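Local coordinates for protein ferric-chelate reductase (NAD(P)H) (Archaeoglobus fulgidus, PDB 1I0R) that reduces chelated ferric iron to ferrous iron with NADH or NADPH as electron donor, working as an FMN-binding homodimer, at residues 16-21 against 57-62; 12-17 against 64-69; 91-96 against 103-108. One frame throughout, in Å; residues are numbered along the deposited sequence.

Interactions 1 and 2 both use strands 14-20 and 61-67 and share Val16 and Thr17, with interaction 1 adding the end of helix 51-59; their centres lie about 16 Å apart. Interaction 3, the hairpin 95-97/103-105, sits against these strands, its centre about 12 Å from that of interaction 2 and about 16 Å from that of interaction 1. Two probable hydrogen bonds tie it on: Thr17 OG1 lies 2.6 Å from Pro103 O, and Ser65 OG lies 2.7 Å from Val105 O. The FMN site is close by. The side chain of Val16 is about 4 Å from those of Ala29 and Leu46, and that of Leu13 about 4 Å from that of Ile28; Ala29, Leu46 and Ile28 bind FMN.

Interaction 1 of 3, residues 16-21 against 57-62; sequences VTSESN and KESGAF
Ser18 reaches from strand 14-20 to the backbone of Ala61: its OG donates to Ala61 O at 2.9 Å, tilted 24° from the carbonyl plane. OG stands anti to the backbone N (chi1 -167°), and this places it also 3.0 Å from Ser59 OG. Next to this pair, Ser59 CB packs against Glu19 O at 3.2 Å, covering a carbonyl oxygen that has no polar partner in the model. Farther out, Glu58 CB and the carboxylate lie around Ser20 OG, which is 3.3 Å from Glu58 OE1; Asn21 crosses this glutamate at about a right angle. Toward the other end, Phe62 CA approaches Thr17 O at 3.2 Å in a CA-H...O contact, and Val16 CG1 meets Phe62 CB at 4.4 Å.

A second shell sets these groups in place. Ser59 OG accepts from Ala61 N at 3.3 Å, closing an ST turn, and is also bonded to Ala55 O one helical turn back. Gly60, with phi 75°, takes the chain out of helix 51-59, and strand 61-67 begins at Ala61. Phe62 is packed on Val56 of the helix and on Ala115 and Val117 of strand 109-122. The contact thus places a helix end beside the seam between strands 14-20 and 61-67 in the six-stranded antiparallel barrel of this FMN-binding flavin reductase-like fold.

Interaction 2 of 3, residues 12-17 against 64-69; sequences GLYIVT and VSVLEL
Ile15 and Ser65 form an antiparallel hydrogen-bonded pair in which each backbone N donates to the other's O: Ser65 N to Ile15 O at 2.9 Å and Ile15 N to Ser65 O at 3.1 Å. Leu67 N adds a longer bond to Leu13 O, 3.3 Å. The axes of 14-17 and 64-67 approach to 4.7 Å, with N-to-C directions 168° apart, and the pairs Tyr14-Val66 and Val16-Val64 are non-hydrogen-bonded.

Apolar contacts follow on both faces of the ladder. On the face of Tyr14, Val64 and Val66, the tyrosine CG stands beside its backbone N (chi1 -43°). The ring's CD2 lies 3.7 Å from Val64 CG1, while Val66 CG2 comes to the ring edge, in plane, 3.9 Å from CD2. On the other face Ile15 CB meets Ser65 CB at 4.0 Å. Leu67 comes across to Ile15 at about a right angle, its CD2 against Ile15 CG1.

Polar side chains add a water bridge: one water donates to Thr17 OG1 and to Ser65 OG, the latter at 2.7 Å. The hairpin 95-97/103-105 is a further partner of both hydroxyls. Tyr14 OH bonds to Ser10 N of the second subunit. An alanine at Tyr14 would probably open a gap beside Val64 and Val66 and leave that Ser10 N of the second subunit without its hydroxyl partner.

Backbone bonds therefore fix the register within the barrel, while the ring of Tyr14 packs on apolar valines and its hydroxyl bonds to the second subunit, so that one residue serves both barrel and dimer.

Interaction 3 of 3, residues 91-96 against 103-108; sequences DGVEYK and PLVTQH
Gln107 reaches out to the backbone of Glu94 with its amide oxygen. CG stands anti to the backbone N (chi1 -158°) and the chain is extended beyond it; OE1 accepts from Glu94 N at 2.9 Å, in the plane of the amide carbonyl. Glu94 O in turn is gripped by two donors from the same face of its plane, Thr106 N at 3.0 Å and Gln107 N at 3.3 Å. The Glu94 side chain, also extended, crosses Thr106 at about a right angle, but a bond between Thr106 OG1 and Glu94 OE2 is doubtful, because the hydroxyl is modelled too close to Glu94 CG.

Val93 puts CG1 anti to its backbone N (chi1 176°), where it meets Val105 CG1 at 3.7 Å. Tyr95 packs ring atom CD1 obliquely on Pro103 CB at 3.9 Å. Lys96 and Leu104 form a hydrogen-bonded pair; Leu104 N reaches Lys96 O at 2.7 Å, nearly along the C=O axis. The lysine's extended chain carries NZ to a salt bridge with Glu137 of strand 126-138.

Between its neighbours, this two-stranded hairpin rests Val93 and Gln107 on Phe75 of helix 73-78, Val105 on Ile15 and Thr17 of strand 14-20, and Tyr95 on Lys24 of strand 23-37.

Interaction 1 of 3, residues 16-21 against 57-62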
loop_
_atom_site.group_PDB
_atom_site.type_symbol
_atom_site.label_atom_id
_atom_site.label_comp_id
_atom_site.label_asym_id
_atom_site.label_seq_id
_atom_site.Cartn_x
_atom_site.Cartn_y
_atom_site.Cartn_z
ATOM N N VAL B 16 -12.065 -0.351 7.662
ATOM C CA VAL B 16 -11.830 1.070 7.956
ATOM C C VAL B 16 -13.134 1.574 8.587
ATOM O O VAL B 16 -14.218 1.400 8.012
ATOM C CB VAL B 16 -11.488 1.890 6.681
ATOM C CG1 VAL B 16 -11.352 3.379 7.017
ATOM C CG2 VAL B 16 -10.152 1.370 6.079
ATOM N N THR B 17 -13.026 2.197 9.766
ATOM C CA THR B 17 -14.221 2.652 10.484
ATOM C C THR B 17 -14.256 4.139 10.797
ATOM O O THR B 17 -13.229 4.822 10.808
ATOM C CB THR B 17 -14.354 1.888 11.820
ATOM O OG1 THR B 17 -13.146 2.046 12.577
ATOM C CG2 THR B 17 -14.605 0.406 11.581
ATOM N N SER B 18 -15.461 4.660 11.046
ATOM C CA SER B 18 -15.599 6.059 11.404
ATOM C C SER B 18 -16.970 6.191 12.039
ATOM O O SER B 18 -17.653 5.196 12.212
ATOM C CB SER B 18 -15.494 6.971 10.178
ATOM O OG SER B 18 -15.323 8.312 10.581
ATOM N N GLU B 19 -17.341 7.405 12.413
ATOM C CA GLU B 19 -18.645 7.629 13.029
ATOM C C GLU B 19 -19.092 9.016 12.662
ATOM O O GLU B 19 -18.312 9.969 12.735
ATOM C CB GLU B 19 -18.544 7.492 14.553
ATOM C CG GLU B 19 -19.764 7.986 15.347
ATOM C CD GLU B 19 -19.906 9.506 15.323
ATOM O OE1 GLU B 19 -18.865 10.205 15.180
ATOM O OE2 GLU B 19 -21.051 9.998 15.462
ATOM N N SER B 20 -20.347 9.141 12.267
ATOM C CA SER B 20 -20.861 10.446 11.908
ATOM C C SER B 20 -22.319 10.556 12.315
ATOM O O SER B 20 -23.091 9.627 12.105
ATOM C CB SER B 20 -20.723 10.660 10.399
ATOM O OG SER B 20 -20.930 12.017 10.067
ATOM N N ASN B 21 -22.687 11.679 12.918
ATOM C CA ASN B 21 -24.080 11.879 13.318
ATOM C C ASN B 21 -24.559 10.732 14.204
ATOM O O ASN B 21 -25.647 10.182 13.994
ATOM C CB ASN B 21 -24.954 11.963 12.065
ATOM C CG ASN B 21 -24.559 13.113 11.158
ATOM O OD1 ASN B 21 -24.696 13.035 9.932
ATOM N ND2 ASN B 21 -24.075 14.198 11.757
ATOM N N LYS B 57 -15.155 12.075 6.091
ATOM C CA LYS B 57 -15.125 13.459 5.642
ATOM C C LYS B 57 -15.714 14.410 6.688
ATOM O O LYS B 57 -15.168 15.479 6.947
ATOM C CB LYS B 57 -15.872 13.610 4.312
ATOM C CG LYS B 57 -15.645 14.978 3.680
ATOM C CD LYS B 57 -16.171 15.072 2.256
ATOM C CE LYS B 57 -15.656 16.347 1.579
ATOM N NZ LYS B 57 -14.149 16.423 1.522
ATOM N N GLU B 58 -16.810 13.997 7.314
ATOM C CA GLU B 58 -17.475 14.824 8.321
ATOM C C GLU B 58 -16.811 14.833 9.700
ATOM O O GLU B 58 -16.628 15.897 10.302
ATOM C CB GLU B 58 -18.925 14.368 8.476
ATOM C CG GLU B 58 -19.742 14.497 7.215
ATOM C CD GLU B 58 -21.143 13.938 7.381
ATOM O OE1 GLU B 58 -21.911 14.509 8.190
ATOM O OE2 GLU B 58 -21.470 12.929 6.715
ATOM N N SER B 59 -16.442 13.656 10.200
ATOM C CA SER B 59 -15.842 13.545 11.528
ATOM C C SER B 59 -14.368 13.872 11.652
ATOM O O SER B 59 -13.906 14.242 12.726
ATOM C CB SER B 59 -16.050 12.137 12.071
ATOM O OG SER B 59 -15.195 11.215 11.403
ATOM N N GLY B 60 -13.617 13.717 10.568
ATOM C CA GLY B 60 -12.196 13.987 10.638
ATOM C C GLY B 60 -11.412 12.902 11.366
ATOM O O GLY B 60 -10.324 13.166 11.864
ATOM N N ALA B 61 -11.942 11.687 11.452
ATOM C CA ALA B 61 -11.212 10.620 12.129
ATOM C C ALA B 61 -11.549 9.259 11.548
ATOM O O ALA B 61 -12.595 9.088 10.936
ATOM C CB ALA B 61 -11.517 10.632 13.641
ATOM N N PHE B 62 -10.642 8.306 11.708
ATOM C CA PHE B 62 -10.897 6.958 11.229
ATOM C C PHE B 62 -10.124 5.909 12.003
ATOM O O PHE B 62 -9.110 6.211 12.667
ATOM C CB PHE B 62 -10.614 6.830 9.692
ATOM C CG PHE B 62 -9.157 7.003 9.283
ATOM C CD1 PHE B 62 -8.269 5.923 9.312
ATOM C CD2 PHE B 62 -8.701 8.232 8.807
ATOM C CE1 PHE B 62 -6.934 6.081 8.870
ATOM C CE2 PHE B 62 -7.384 8.403 8.361
ATOM C CZ PHE B 62 -6.507 7.328 8.397
#

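Interaction 2 of 3, residues 12-17 against 64-69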
loop_
_atom_site.group_PDB
_atom_site.type_symbol
_atom_site.label_atom_id
_atom_site.label_comp_id
_atom_site.label_asym_id
_atom_site.label_seq_id
_atom_site.Cartn_x
_atom_site.Cartn_y
_atom_site.Cartn_z
ATOM N N GLY B 12 -2.927 -5.276 1.846
ATOM C CA GLY B 12 -3.434 -6.036 2.985
ATOM C C GLY B 12 -4.964 -6.019 2.853
ATOM O O GLY B 12 -5.503 -5.653 1.814
ATOM N N LEU B 13 -5.668 -6.479 3.894
ATOM C CA LEU B 13 -7.150 -6.417 3.915
ATOM C C LEU B 13 -7.504 -5.859 5.298
ATOM O O LEU B 13 -7.016 -6.329 6.325
ATOM C CB LEU B 13 -7.809 -7.785 3.687
ATOM C CG LEU B 13 -9.239 -7.583 3.160
ATOM C CD1 LEU B 13 -9.207 -6.957 1.736
ATOM C CD2 LEU B 13 -9.970 -8.927 3.130
ATOM N N TYR B 14 -8.357 -4.839 5.296
ATOM C CA TYR B 14 -8.676 -4.101 6.515
ATOM C C TYR B 14 -10.128 -3.713 6.605
ATOM O O TYR B 14 -10.865 -3.779 5.627
ATOM C CB TYR B 14 -7.894 -2.770 6.521
ATOM C CG TYR B 14 -6.437 -2.856 6.082
ATOM C CD1 TYR B 14 -6.077 -2.810 4.735
ATOM C CD2 TYR B 14 -5.442 -3.031 7.023
ATOM C CE1 TYR B 14 -4.729 -2.944 4.342
ATOM C CE2 TYR B 14 -4.109 -3.167 6.650
ATOM C CZ TYR B 14 -3.760 -3.125 5.312
ATOM O OH TYR B 14 -2.423 -3.317 4.996
ATOM N N ILE B 15 -10.523 -3.335 7.819
ATOM C CA ILE B 15 -11.830 -2.756 8.022
ATOM C C ILE B 15 -11.467 -1.313 8.363
ATOM O O ILE B 15 -10.618 -1.074 9.249
ATOM C CB ILE B 15 -12.590 -3.290 9.256
ATOM C CG1 ILE B 15 -12.759 -4.802 9.221
ATOM C CG2 ILE B 15 -13.971 -2.592 9.301
ATOM C CD1 ILE B 15 -13.541 -5.325 10.462
ATOM N N VAL B 16 -12.065 -0.351 7.662
ATOM C CA VAL B 16 -11.830 1.070 7.956
ATOM C C VAL B 16 -13.134 1.574 8.587
ATOM O O VAL B 16 -14.218 1.400 8.012
ATOM C CB VAL B 16 -11.488 1.890 6.681
ATOM C CG1 VAL B 16 -11.352 3.379 7.017
ATOM C CG2 VAL B 16 -10.152 1.370 6.079
ATOM N N THR B 17 -13.026 2.197 9.766
ATOM C CA THR B 17 -14.221 2.652 10.484
ATOM C C THR B 17 -14.256 4.139 10.797
ATOM O O THR B 17 -13.229 4.822 10.808
ATOM C CB THR B 17 -14.354 1.888 11.820
ATOM O OG1 THR B 17 -13.146 2.046 12.577
ATOM C CG2 THR B 17 -14.605 0.406 11.581
ATOM N N VAL B 64 -8.574 1.737 11.811
ATOM C CA VAL B 64 -8.176 0.682 10.886
ATOM C C VAL B 64 -7.992 -0.612 11.676
ATOM O O VAL B 64 -7.256 -0.632 12.669
ATOM C CB VAL B 64 -6.807 0.985 10.175
ATOM C CG1 VAL B 64 -6.381 -0.216 9.309
ATOM C CG2 VAL B 64 -6.933 2.220 9.297
ATOM N N SER B 65 -8.671 -1.679 11.259
ATOM C CA SER B 65 -8.494 -2.991 11.876
ATOM C C SER B 65 -7.733 -3.857 10.853
ATOM O O SER B 65 -8.191 -4.010 9.711
ATOM C CB SER B 65 -9.844 -3.654 12.141
ATOM O OG SER B 65 -10.609 -2.864 13.029
ATOM N N VAL B 66 -6.580 -4.409 11.229
ATOM C CA VAL B 66 -5.826 -5.259 10.293
ATOM C C VAL B 66 -6.339 -6.684 10.476
ATOM O O VAL B 66 -6.127 -7.298 11.527
ATOM C CB VAL B 66 -4.306 -5.183 10.577
ATOM C CG1 VAL B 66 -3.527 -6.001 9.525
ATOM C CG2 VAL B 66 -3.854 -3.729 10.542
ATOM N N LEU B 67 -7.015 -7.210 9.461
ATOM C CA LEU B 67 -7.607 -8.545 9.577
ATOM C C LEU B 67 -6.645 -9.717 9.617
ATOM O O LEU B 67 -5.626 -9.722 8.935
ATOM C CB LEU B 67 -8.623 -8.767 8.453
ATOM C CG LEU B 67 -9.775 -7.760 8.437
ATOM C CD1 LEU B 67 -10.588 -7.878 7.137
ATOM C CD2 LEU B 67 -10.642 -8.000 9.675
ATOM N N GLU B 68 -6.971 -10.711 10.448
ATOM C CA GLU B 68 -6.135 -11.899 10.568
ATOM C C GLU B 68 -6.397 -12.863 9.411
ATOM O O GLU B 68 -7.469 -12.848 8.787
ATOM C CB GLU B 68 -6.381 -12.605 11.915
ATOM C CG GLU B 68 -7.763 -13.255 12.043
ATOM C CD GLU B 68 -7.950 -13.981 13.377
ATOM O OE1 GLU B 68 -6.996 -14.638 13.836
ATOM O OE2 GLU B 68 -9.051 -13.909 13.969
ATOM N N LEU B 69 -5.395 -13.688 9.119
ATOM C CA LEU B 69 -5.464 -14.654 8.027
ATOM C C LEU B 69 -6.715 -15.528 8.029
ATOM O O LEU B 69 -7.284 -15.818 6.976
ATOM C CB LEU B 69 -4.218 -15.547 8.077
ATOM C CG LEU B 69 -4.214 -16.802 7.202
ATOM C CD1 LEU B 69 -4.225 -16.407 5.728
ATOM C CD2 LEU B 69 -2.983 -17.644 7.535
HETATM O O HOH W 1 -11.586 -0.358 13.470
#

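Interaction 3 of 3, residues 91-96 against 103-108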
loop_
_atom_site.group_PDB
_atom_site.type_symbol
_atom_site.label_atom_id
_atom_site.label_comp_id
_atom_site.label_asym_id
_atom_site.label_seq_id
_atom_site.Cartn_x
_atom_site.Cartn_y
_atom_site.Cartn_z
ATOM N N ASP B 91 -23.902 -5.439 14.903
ATOM C CA ASP B 91 -24.564 -6.326 15.866
ATOM C C ASP B 91 -23.763 -7.602 16.105
ATOM O O ASP B 91 -23.525 -8.387 15.190
ATOM C CB ASP B 91 -25.988 -6.677 15.397
ATOM C CG ASP B 91 -26.703 -7.650 16.344
ATOM O OD1 ASP B 91 -26.661 -7.438 17.578
ATOM O OD2 ASP B 91 -27.318 -8.625 15.854
ATOM N N GLY B 92 -23.326 -7.797 17.341
ATOM C CA GLY B 92 -22.565 -8.989 17.658
ATOM C C GLY B 92 -21.075 -8.905 17.366
ATOM O O GLY B 92 -20.368 -9.906 17.471
ATOM N N VAL B 93 -20.590 -7.725 16.995
ATOM C CA VAL B 93 -19.164 -7.570 16.703
ATOM C C VAL B 93 -18.438 -6.959 17.901
ATOM O O VAL B 93 -18.944 -6.029 18.535
ATOM C CB VAL B 93 -18.949 -6.661 15.481
ATOM C CG1 VAL B 93 -17.448 -6.426 15.263
ATOM C CG2 VAL B 93 -19.567 -7.306 14.240
ATOM N N GLU B 94 -17.265 -7.491 18.222
ATOM C CA GLU B 94 -16.485 -6.964 19.330
ATOM C C GLU B 94 -15.743 -5.707 18.898
ATOM O O GLU B 94 -14.974 -5.734 17.938
ATOM C CB GLU B 94 -15.472 -7.993 19.816
ATOM C CG GLU B 94 -14.413 -7.387 20.738
ATOM C CD GLU B 94 -13.332 -8.373 21.166
ATOM O OE1 GLU B 94 -13.516 -9.025 22.224
ATOM O OE2 GLU B 94 -12.303 -8.500 20.447
ATOM N N TYR B 95 -15.964 -4.612 19.618
ATOM C CA TYR B 95 -15.305 -3.337 19.318
ATOM C C TYR B 95 -15.288 -2.452 20.556
ATOM O O TYR B 95 -15.917 -2.772 21.572
ATOM C CB TYR B 95 -16.031 -2.606 18.174
ATOM C CG TYR B 95 -17.340 -1.937 18.568
ATOM C CD1 TYR B 95 -17.356 -0.616 19.003
ATOM C CD2 TYR B 95 -18.552 -2.633 18.516
ATOM C CE1 TYR B 95 -18.547 0.009 19.383
ATOM C CE2 TYR B 95 -19.759 -2.016 18.897
ATOM C CZ TYR B 95 -19.740 -0.698 19.329
ATOM O OH TYR B 95 -20.904 -0.073 19.735
ATOM N N LYS B 96 -14.568 -1.342 20.468
ATOM C CA LYS B 96 -14.487 -0.388 21.560
ATOM C C LYS B 96 -14.425 0.992 20.930
ATOM O O LYS B 96 -14.244 1.122 19.713
ATOM C CB LYS B 96 -13.244 -0.651 22.424
ATOM C CG LYS B 96 -11.925 -0.506 21.693
ATOM C CD LYS B 96 -10.783 -0.931 22.580
ATOM C CE LYS B 96 -9.440 -0.655 21.934
ATOM N NZ LYS B 96 -8.320 -1.097 22.825
ATOM N N PRO B 103 -15.323 3.833 16.165
ATOM C CA PRO B 103 -15.422 2.486 16.711
ATOM C C PRO B 103 -14.209 1.694 16.215
ATOM O O PRO B 103 -13.966 1.628 15.006
ATOM C CB PRO B 103 -16.738 1.969 16.118
ATOM C CG PRO B 103 -16.802 2.633 14.809
ATOM C CD PRO B 103 -16.307 4.045 15.087
ATOM N N LEU B 104 -13.435 1.118 17.126
ATOM C CA LEU B 104 -12.270 0.319 16.744
ATOM C C LEU B 104 -12.670 -1.142 16.844
ATOM O O LEU B 104 -12.856 -1.669 17.957
ATOM C CB LEU B 104 -11.095 0.605 17.684
ATOM C CG LEU B 104 -10.706 2.085 17.682
ATOM C CD1 LEU B 104 -9.897 2.434 18.941
ATOM C CD2 LEU B 104 -9.916 2.376 16.385
ATOM N N VAL B 105 -12.819 -1.798 15.685
ATOM C CA VAL B 105 -13.210 -3.206 15.667
ATOM C C VAL B 105 -12.033 -4.105 16.030
ATOM O O VAL B 105 -11.012 -4.126 15.331
ATOM C CB VAL B 105 -13.766 -3.618 14.286
ATOM C CG1 VAL B 105 -14.085 -5.108 14.264
ATOM C CG2 VAL B 105 -15.022 -2.824 13.974
ATOM N N THR B 106 -12.173 -4.859 17.119
ATOM C CA THR B 106 -11.103 -5.730 17.584
ATOM C C THR B 106 -11.280 -7.176 17.180
ATOM O O THR B 106 -10.317 -7.953 17.194
ATOM C CB THR B 106 -10.952 -5.651 19.114
ATOM O OG1 THR B 106 -12.235 -5.871 19.714
ATOM C CG2 THR B 106 -10.463 -4.264 19.535
ATOM N N GLN B 107 -12.504 -7.534 16.802
ATOM C CA GLN B 107 -12.767 -8.913 16.394
ATOM C C GLN B 107 -12.008 -9.262 15.117
ATOM O O GLN B 107 -12.082 -8.532 14.134
ATOM C CB GLN B 107 -14.255 -9.134 16.168
ATOM C CG GLN B 107 -14.648 -10.609 16.266
ATOM C CD GLN B 107 -16.151 -10.803 16.204
ATOM O OE1 GLN B 107 -16.915 -9.916 16.589
ATOM N NE2 GLN B 107 -16.581 -11.967 15.714
ATOM N N HIS B 108 -11.292 -10.383 15.157
ATOM C CA HIS B 108 -10.493 -10.878 14.034
ATOM C C HIS B 108 -9.380 -9.932 13.614
ATOM O O HIS B 108 -8.863 -10.038 12.500
ATOM C CB HIS B 108 -11.390 -11.173 12.831
ATOM C CG HIS B 108 -12.410 -12.232 13.104
ATOM N ND1 HIS B 108 -12.063 -13.514 13.474
ATOM C CD2 HIS B 108 -13.762 -12.180 13.135
ATOM C CE1 HIS B 108 -13.161 -14.206 13.728
ATOM N NE2 HIS B 108 -14.206 -13.421 13.530
#